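Local coordinates for protein leucine aminopeptidase 1, chloroplastic (PDB 5D8N) that removes N-terminal amino acids, leucine preferentially, from peptides as a magnesium-dependent M17 aminopeptidase working as a homohexamer, and also acts as a protein-folding chaperone, at residues V249-A254 against Y278-C283; A330-A335 against F351-C356; T384-R389 against M470-P475. The protein carries 1 engineered substitution. One frame throughout, in Å; residues are numbered along the deposited sequence.

Contact 1: residues V249-A254 against Y278-C283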
loop_
_atom_site.group_PDB
_atom_site.type_symbol
_atom_site.label_atom_id
_atom_site.label_comp_id
_atom_site.label_asym_id
_atom_site.label_seq_id
_atom_site.Cartn_x
_atom_site.Cartn_y
_atom_site.Cartn_z
ATOM N N VAL A 249 -13.923 -41.600 22.278
ATOM C CA VAL A 249 -13.330 -40.266 22.267
ATOM C C VAL A 249 -12.248 -40.171 23.328
ATOM O O VAL A 249 -12.362 -40.772 24.396
ATOM C CB VAL A 249 -14.376 -39.162 22.497
ATOM C CG1 VAL A 249 -15.046 -39.318 23.865
ATOM C CG2 VAL A 249 -13.723 -37.801 22.392
ATOM N N ASN A 250 -11.180 -39.460 22.980
ATOM C CA ASN A 250 -10.157 -39.056 23.925
ATOM C C ASN A 250 -9.767 -37.603 23.640
ATOM O O ASN A 250 -9.389 -37.261 22.515
ATOM C CB ASN A 250 -8.944 -39.992 23.792
ATOM C CG ASN A 250 -7.956 -39.877 24.942
ATOM O OD1 ASN A 250 -8.276 -39.411 26.037
ATOM N ND2 ASN A 250 -6.720 -40.276 24.677
ATOM N N ILE A 251 -10.006 -36.743 24.626
ATOM C CA ILE A 251 -9.679 -35.340 24.550
ATOM C C ILE A 251 -8.414 -35.117 25.360
ATOM O O ILE A 251 -8.391 -35.413 26.554
ATOM C CB ILE A 251 -10.802 -34.469 25.141
ATOM C CG1 ILE A 251 -12.128 -34.747 24.435
ATOM C CG2 ILE A 251 -10.456 -32.991 25.017
ATOM C CD1 ILE A 251 -12.083 -34.610 22.928
ATOM N N LEU A 252 -7.339 -34.690 24.705
ATOM C CA LEU A 252 -6.094 -34.382 25.422
ATOM C C LEU A 252 -6.013 -32.891 25.729
ATOM O O LEU A 252 -6.160 -32.062 24.824
ATOM C CB LEU A 252 -4.880 -34.826 24.607
ATOM C CG LEU A 252 -4.910 -36.222 23.974
ATOM C CD1 LEU A 252 -3.564 -36.507 23.349
ATOM C CD2 LEU A 252 -5.132 -37.258 25.051
ATOM N N ASP A 253 -5.636 -32.559 26.964
ATOM C CA ASP A 253 -5.400 -31.169 27.336
ATOM C C ASP A 253 -3.932 -30.765 27.123
ATOM O O ASP A 253 -3.142 -31.526 26.565
ATOM C CB ASP A 253 -5.889 -30.889 28.771
ATOM C CG ASP A 253 -5.048 -31.571 29.846
ATOM O OD1 ASP A 253 -3.909 -32.008 29.558
ATOM O OD2 ASP A 253 -5.560 -31.686 30.977
ATOM N N ALA A 254 -3.642 -29.488 27.328
ATOM C CA ALA A 254 -2.345 -28.925 26.963
ATOM C C ALA A 254 -1.214 -29.709 27.609
ATOM O O ALA A 254 -0.170 -29.898 26.982
ATOM C CB ALA A 254 -2.247 -27.468 27.394
ATOM N N TYR A 278 -7.482 -27.915 23.089
ATOM C CA TYR A 278 -7.843 -29.300 23.311
ATOM C C TYR A 278 -7.542 -30.059 22.037
ATOM O O TYR A 278 -7.948 -29.674 20.938
ATOM C CB TYR A 278 -9.327 -29.450 23.671
ATOM C CG TYR A 278 -9.638 -28.900 25.040
ATOM C CD1 TYR A 278 -9.305 -29.621 26.198
ATOM C CD2 TYR A 278 -10.114 -27.610 25.199
ATOM C CE1 TYR A 278 -9.427 -29.069 27.465
ATOM C CE2 TYR A 278 -10.272 -27.064 26.464
ATOM C CZ TYR A 278 -9.986 -27.814 27.591
ATOM O OH TYR A 278 -10.088 -27.238 28.836
ATOM N N PHE A 279 -6.930 -31.221 22.211
ATOM C CA PHE A 279 -6.584 -32.067 21.080
ATOM C C PHE A 279 -7.635 -33.174 21.050
ATOM O O PHE A 279 -7.768 -33.948 21.992
ATOM C CB PHE A 279 -5.155 -32.593 21.269
ATOM C CG PHE A 279 -4.615 -33.327 20.077
ATOM C CD1 PHE A 279 -4.928 -34.663 19.860
ATOM C CD2 PHE A 279 -3.683 -32.722 19.254
ATOM C CE1 PHE A 279 -4.411 -35.343 18.769
ATOM C CE2 PHE A 279 -3.160 -33.403 18.176
ATOM C CZ PHE A 279 -3.530 -34.705 17.917
ATOM N N ILE A 280 -8.376 -33.225 19.961
ATOM C CA ILE A 280 -9.521 -34.090 19.818
ATOM C C ILE A 280 -9.175 -35.339 19.034
ATOM O O ILE A 280 -8.670 -35.273 17.906
ATOM C CB ILE A 280 -10.654 -33.346 19.089
ATOM C CG1 ILE A 280 -11.118 -32.147 19.911
ATOM C CG2 ILE A 280 -11.814 -34.287 18.841
ATOM C CD1 ILE A 280 -11.948 -31.166 19.114
ATOM N N HIS A 281 -9.450 -36.486 19.648
ATOM C CA HIS A 281 -9.256 -37.783 19.002
ATOM C C HIS A 281 -10.494 -38.672 19.098
ATOM O O HIS A 281 -10.832 -39.178 20.163
ATOM C CB HIS A 281 -8.039 -38.489 19.601
ATOM C CG HIS A 281 -7.699 -39.783 18.936
ATOM N ND1 HIS A 281 -6.914 -40.744 19.540
ATOM C CD2 HIS A 281 -8.128 -40.327 17.767
ATOM C CE1 HIS A 281 -6.775 -41.771 18.716
ATOM N NE2 HIS A 281 -7.519 -41.555 17.643
ATOM N N LEU A 282 -11.208 -38.812 17.996
ATOM C CA LEU A 282 -12.320 -39.762 17.918
ATOM C C LEU A 282 -11.864 -40.961 17.119
ATOM O O LEU A 282 -11.032 -40.830 16.208
ATOM C CB LEU A 282 -13.510 -39.150 17.190
ATOM C CG LEU A 282 -14.176 -37.944 17.840
ATOM C CD1 LEU A 282 -15.172 -37.307 16.879
ATOM C CD2 LEU A 282 -14.904 -38.381 19.092
ATOM N N CYS A 283 -12.398 -42.123 17.472
ATOM C CA CYS A 283 -12.150 -43.344 16.713
ATOM C C CYS A 283 -13.441 -44.101 16.439
ATOM O O CYS A 283 -14.175 -44.439 17.375
ATOM C CB CYS A 283 -11.196 -44.270 17.461
ATOM S SG CYS A 283 -10.711 -45.709 16.456
HETATM O O HOH W 1 -6.690 -41.796 22.231
#
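Asn250 and His281 face each other as a hydrogen-bonded antiparallel pair, and Leu252 with Phe279 repeats the arrangement two residues on. Four backbone bonds join the strands. At the first pair Asn250 N reaches His281 O at 2.9 Å, while the return bond from His281 N to Asn250 O is the more bent, with an N-H...O angle of 140°. At the second, Leu252 N to Phe279 O measures 2.8 Å, and Phe279 N to Leu252 O is almost straight at 176°. Weaker CA-H...O contacts fill the intervals, among them Val249 CA to His281 O at 3.4 Å.

This pairing forms one margin of the mixed central sheet of the catalytic domain. Strand 247-252 is the outermost strand within the chain, and strand 278-284 is flanked on its inner side by strand 347-358, with which Tyr278, Ile280 and Leu282 share backbone hydrogen bonds.

The apolar contacts divide between the two faces. On one, Val249 CB rests 3.5 Å from Leu282 CD2, and Ile251 forks: CG2 touches Tyr278 CD1 at 3.8 Å, whereas CD1 lies beside Ile280 CG1. Chi1 (-57°) sets CG2 anti to the backbone N, on the Tyr278 side, with CG1 anti to the carbonyl carbon; CD1 extends from CG1 to Ile280. Helix 229-242 packs on this face through Ala236 and Leu232 against Ile280. On the other face, Leu252 and Phe279 run side by side, CB to CB 4.0 Å, and the Phe279 ring continues to an edge-to-face meeting with Tyr398.

Polar side-chain contacts are few. A single water joins Asn250 ND2, which donates to it, to His281 ND1, 2.9 Å from the water oxygen. The other ring nitrogen of His281, NE2, is hydrogen-bonded to ND1 of His350 on the next strand.

Contact 2: residues A330-A335 against F351-C356; sequences AAVLGA and FIVAAC
Val332 presses one methyl, CG1, against the root of the Phe351 side chain, 3.8 Å from its CB. The CB of Val332 already points at the strand, and CG1, anti to the backbone N (chi1 168°), is the methyl that leads. The two side chains slide past each other in opposite directions, and the ring of Phe351 reaches the helix backbone: its CD2 comes within 3.5 Å of Val332 O and its CE2 within 4.0 Å of Ala335 C. The CB of Ala335 is a little farther from CE2, at 4.2 Å. No hydrogen bond crosses this buried interface, and the side chains that meet are all apolar.

Packing is looser toward the C-terminal part of the strand. Val353 still offers CG2 to Val332 CG1, but at 4.4 Å, and beyond it Ala354, Ala355 and Cys356 draw away from the helix. Loose here does not mean solvent-exposed, for other elements take over: Leu232 of helix 229-242 meets Val353 and Ala355, and Tyr265 of helix 263-269 lies on Ala354 and Cys356.

The helix and strand segments run at 149° to one another, roughly antiparallel. In the chain, helix 327-342 follows strand 293-305 and precedes strand 347-358, parallel neighbours in the central sheet, so it is the helix of a beta-alpha-beta crossover in the alpha/beta catalytic domain.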
loop_
_atom_site.group_PDB
_atom_site.type_symbol
_atom_site.label_atom_id
_atom_site.label_comp_id
_atom_site.label_asym_id
_atom_site.label_seq_id
_atom_site.Cartn_x
_atom_site.Cartn_y
_atom_site.Cartn_z
ATOM N N ALA A 330 -14.389 -28.880 10.799
ATOM C CA ALA A 330 -15.831 -29.065 10.653
ATOM C C ALA A 330 -16.158 -30.226 9.718
ATOM O O ALA A 330 -17.100 -30.975 9.963
ATOM C CB ALA A 330 -16.455 -27.783 10.151
ATOM N N ALA A 331 -15.390 -30.365 8.641
ATOM C CA ALA A 331 -15.639 -31.438 7.693
ATOM C C ALA A 331 -15.300 -32.776 8.335
ATOM O O ALA A 331 -16.013 -33.771 8.165
ATOM C CB ALA A 331 -14.830 -31.239 6.422
ATOM N N VAL A 332 -14.242 -32.779 9.132
ATOM C CA VAL A 332 -13.865 -34.004 9.829
ATOM C C VAL A 332 -14.921 -34.450 10.843
ATOM O O VAL A 332 -15.301 -35.621 10.902
ATOM C CB VAL A 332 -12.474 -33.852 10.452
ATOM C CG1 VAL A 332 -12.146 -34.962 11.422
ATOM C CG2 VAL A 332 -11.423 -33.812 9.335
ATOM N N LEU A 333 -15.387 -33.527 11.673
ATOM C CA LEU A 333 -16.414 -33.887 12.667
ATOM C C LEU A 333 -17.752 -34.225 12.018
ATOM O O LEU A 333 -18.444 -35.146 12.435
ATOM C CB LEU A 333 -16.576 -32.764 13.678
ATOM C CG LEU A 333 -15.324 -32.565 14.543
ATOM C CD1 LEU A 333 -15.540 -31.397 15.475
ATOM C CD2 LEU A 333 -14.964 -33.771 15.385
ATOM N N GLY A 334 -18.067 -33.523 10.932
ATOM C CA GLY A 334 -19.225 -33.862 10.112
ATOM C C GLY A 334 -19.165 -35.265 9.549
ATOM O O GLY A 334 -20.135 -36.019 9.602
ATOM N N ALA A 335 -17.980 -35.668 9.127
ATOM C CA ALA A 335 -17.806 -37.022 8.640
ATOM C C ALA A 335 -18.052 -38.037 9.757
ATOM O O ALA A 335 -18.619 -39.101 9.512
ATOM C CB ALA A 335 -16.419 -37.202 8.034
ATOM N N PHE A 351 -10.463 -39.697 13.772
ATOM C CA PHE A 351 -10.763 -38.301 13.482
ATOM C C PHE A 351 -9.975 -37.414 14.440
ATOM O O PHE A 351 -10.127 -37.520 15.659
ATOM C CB PHE A 351 -12.258 -38.010 13.641
ATOM C CG PHE A 351 -13.165 -38.963 12.935
ATOM C CD1 PHE A 351 -13.427 -40.225 13.467
ATOM C CD2 PHE A 351 -13.716 -38.633 11.717
ATOM C CE1 PHE A 351 -14.302 -41.078 12.818
ATOM C CE2 PHE A 351 -14.510 -39.522 11.011
ATOM C CZ PHE A 351 -14.810 -40.747 11.557
ATOM N N ILE A 352 -9.094 -36.576 13.897
ATOM C CA ILE A 352 -8.106 -35.857 14.706
ATOM C C ILE A 352 -8.099 -34.358 14.429
ATOM O O ILE A 352 -8.035 -33.953 13.278
ATOM C CB ILE A 352 -6.723 -36.460 14.449
ATOM C CG1 ILE A 352 -6.666 -37.883 15.006
ATOM C CG2 ILE A 352 -5.639 -35.613 15.084
ATOM C CD1 ILE A 352 -5.578 -38.728 14.398
ATOM N N VAL A 353 -8.314 -33.564 15.474
ATOM C CA VAL A 353 -8.307 -32.116 15.389
ATOM C C VAL A 353 -7.525 -31.507 16.550
ATOM O O VAL A 353 -7.890 -31.678 17.717
ATOM C CB VAL A 353 -9.725 -31.534 15.443
ATOM C CG1 VAL A 353 -9.667 -30.011 15.435
ATOM C CG2 VAL A 353 -10.545 -32.000 14.245
ATOM N N ALA A 354 -6.433 -30.817 16.225
ATOM C CA ALA A 354 -5.683 -30.069 17.224
ATOM C C ALA A 354 -6.256 -28.664 17.360
ATOM O O ALA A 354 -5.922 -27.754 16.574
ATOM C CB ALA A 354 -4.212 -30.017 16.852
ATOM N N ALA A 355 -7.207 -28.524 18.278
ATOM C CA ALA A 355 -8.004 -27.315 18.361
ATOM C C ALA A 355 -7.370 -26.276 19.297
ATOM O O ALA A 355 -6.857 -26.585 20.373
ATOM C CB ALA A 355 -9.400 -27.650 18.848
ATOM N N CYS A 356 -7.350 -25.041 18.836
ATOM C CA CYS A 356 -6.856 -23.912 19.607
ATOM C C CYS A 356 -7.341 -22.637 18.933
ATOM O O CYS A 356 -7.903 -22.676 17.845
ATOM C CB CYS A 356 -5.324 -23.914 19.674
ATOM S SG CYS A 356 -4.508 -23.810 18.059
#

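Contact 3: residues T384-R389 against M470-P475; sequences TDAEGR and MINTGP
Asn472 reaches Ala386 with its amide: ND2 donates to the backbone O of Ala386 at 2.9 Å. The oxygen lies almost in the amide plane of Asn472, yet the donor stands well above the carbonyl plane of Ala386, 60° out of it, and the bond is bent. The same ND2 also serves the backbone O of Asn383, so one amide nitrogen spans two carbonyls of a single loop.

The backbone O of Asn472 receives the answering contact. Arg389 NH1 lies 2.8 Å from it, but an angle of 115° makes this a weak hydrogen bond; Arg389 CD is also near this oxygen, at 3.2 Å. The side chain bends at chi3 (70°), which turns NE out of the line of the aliphatic chain. NH1 has a second acceptor in a water 3.1 Å away at the edge of the guanidinium, in its plane, and this water accepts from Gly474 N as well. Outside the two segments, Asn382 ND2 satisfies Thr473 O. Ala386 CB and Thr473 OG1 also lie close, 3.1 Å apart, with no hydrogen bond between them.

Thr384-Arg389 belongs to the NTDAEGRL signature of M17 peptidases. Asp385 and Glu387 belong to the enzyme's magnesium-binding sites, and Arg389 is a predicted active-site residue. The CB of Glu387 points away from segment 470-475 while those of Ala386 and Arg389 point toward it, so segment 470-475 meets the loop chiefly through Ala386 and Arg389.

Arg389, in helix 388-401, packs on Phe486 and Leu487 of helix 479-488; Asn472, just past the short strand 470-471, touches both Phe486 and Ile379 of strand 378-380.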
loop_
_atom_site.group_PDB
_atom_site.type_symbol
_atom_site.label_atom_id
_atom_site.label_comp_id
_atom_site.label_asym_id
_atom_site.label_seq_id
_atom_site.Cartn_x
_atom_site.Cartn_y
_atom_site.Cartn_z
ATOM N N THR A 384 3.671 -15.262 11.203
ATOM C CA THR A 384 2.638 -15.616 12.169
ATOM C C THR A 384 1.209 -15.667 11.617
ATOM O O THR A 384 0.296 -16.132 12.298
ATOM C CB THR A 384 2.651 -14.677 13.390
ATOM O OG1 THR A 384 2.540 -13.323 12.945
ATOM C CG2 THR A 384 3.948 -14.879 14.197
ATOM N N ASP A 385 1.061 -15.395 10.328
ATOM C CA ASP A 385 -0.207 -15.603 9.643
ATOM C C ASP A 385 -0.319 -17.006 9.052
ATOM O O ASP A 385 -1.366 -17.383 8.516
ATOM C CB ASP A 385 -0.361 -14.584 8.508
ATOM C CG ASP A 385 -0.639 -13.167 9.007
ATOM O OD1 ASP A 385 -0.991 -12.965 10.195
ATOM O OD2 ASP A 385 -0.448 -12.242 8.186
ATOM N N ALA A 386 0.749 -17.790 9.153
ATOM C CA ALA A 386 0.693 -19.184 8.738
ATOM C C ALA A 386 0.951 -20.153 9.883
ATOM O O ALA A 386 1.765 -21.070 9.784
ATOM C CB ALA A 386 1.677 -19.411 7.596
ATOM N N GLU A 387 0.198 -20.009 10.962
ATOM C CA GLU A 387 0.403 -20.819 12.153
ATOM C C GLU A 387 -0.418 -22.099 12.129
ATOM O O GLU A 387 -0.120 -23.066 12.826
ATOM C CB GLU A 387 0.121 -19.997 13.414
ATOM C CG GLU A 387 1.172 -18.919 13.638
ATOM C CD GLU A 387 1.071 -18.177 14.969
ATOM O OE1 GLU A 387 0.229 -18.520 15.828
ATOM O OE2 GLU A 387 1.871 -17.234 15.153
ATOM N N GLY A 388 -1.450 -22.118 11.302
ATOM C CA GLY A 388 -2.291 -23.301 11.207
ATOM C C GLY A 388 -1.503 -24.570 10.875
ATOM O O GLY A 388 -1.739 -25.625 11.465
ATOM N N ARG A 389 -0.544 -24.452 9.954
ATOM C CA ARG A 389 0.245 -25.587 9.536
ATOM C C ARG A 389 1.092 -26.117 10.660
ATOM O O ARG A 389 1.377 -27.309 10.668
ATOM C CB ARG A 389 1.114 -25.262 8.330
ATOM C CG ARG A 389 2.106 -24.134 8.579
ATOM C CD ARG A 389 2.744 -23.694 7.274
ATOM N NE ARG A 389 1.774 -22.999 6.442
ATOM C CZ ARG A 389 2.011 -22.560 5.205
ATOM N NH1 ARG A 389 3.160 -22.811 4.597
ATOM N NH2 ARG A 389 1.044 -21.982 4.532
ATOM N N MET A 470 13.668 -25.655 9.026
ATOM C CA MET A 470 12.835 -25.113 7.967
ATOM C C MET A 470 12.186 -23.856 8.482
ATOM O O MET A 470 12.134 -23.635 9.694
ATOM C CB MET A 470 11.765 -26.100 7.524
ATOM C CG MET A 470 10.648 -26.314 8.552
ATOM S SD MET A 470 9.710 -27.865 8.321
ATOM C CE MET A 470 10.843 -29.084 8.947
ATOM N N ILE A 471 11.679 -23.052 7.548
ATOM C CA ILE A 471 10.787 -21.963 7.892
ATOM C C ILE A 471 9.354 -22.448 7.670
ATOM O O ILE A 471 9.156 -23.459 7.016
ATOM C CB ILE A 471 11.048 -20.694 7.051
ATOM C CG1 ILE A 471 10.840 -20.964 5.559
ATOM C CG2 ILE A 471 12.440 -20.136 7.329
ATOM C CD1 ILE A 471 11.198 -19.797 4.652
ATOM N N ASN A 472 8.363 -21.686 8.132
ATOM C CA ASN A 472 6.976 -22.084 7.991
ATOM C C ASN A 472 6.266 -21.522 6.756
ATOM O O ASN A 472 5.332 -22.144 6.256
ATOM C CB ASN A 472 6.179 -21.816 9.272
ATOM C CG ASN A 472 5.779 -20.361 9.426
ATOM O OD1 ASN A 472 6.627 -19.467 9.420
ATOM N ND2 ASN A 472 4.511 -20.135 9.724
ATOM N N THR A 473 6.831 -20.500 6.129
ATOM C CA THR A 473 6.172 -19.842 5.011
ATOM C C THR A 473 7.137 -19.478 3.896
ATOM O O THR A 473 8.102 -18.750 4.109
ATOM C CB THR A 473 5.531 -18.534 5.502
ATOM O OG1 THR A 473 4.572 -18.852 6.514
ATOM C CG2 THR A 473 4.824 -17.834 4.381
ATOM N N GLY A 474 6.865 -20.006 2.715
ATOM C CA GLY A 474 7.691 -19.773 1.546
ATOM C C GLY A 474 7.189 -18.571 0.776
ATOM O O GLY A 474 6.316 -17.850 1.242
ATOM N N PRO A 475 7.815 -18.291 -0.369
ATOM C CA PRO A 475 7.347 -17.179 -1.198
ATOM C C PRO A 475 5.899 -17.335 -1.706
ATOM O O PRO A 475 5.299 -18.401 -1.615
ATOM C CB PRO A 475 8.352 -17.142 -2.347
ATOM C CG PRO A 475 9.045 -18.456 -2.340
ATOM C CD PRO A 475 8.940 -19.033 -0.957
HETATM O O HOH W 2 4.638 -21.713 2.122
#

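Contacts 1 and 2 belong to one sheet. Strand 278-284 of the first is hydrogen-bonded to strand 347-358 of the second, and Phe279 packs on Ile352 and Ala354, although contact 1 sits at the partly exposed margin and contact 2 is fully buried. Their chemistry follows: backbone pairing with a water bridge at the margin, hydrocarbon packing of helix on strand within. Contact 3, its centre about 21 Å from that of contact 2 and touching neither, joins a loop and the helix it leads into with a second loop, on a segment carrying two metal-binding residues; there side-chain amide, guanidinium and water bond to backbone atoms. All three lie within the catalytic domain, and none is touched by another subunit.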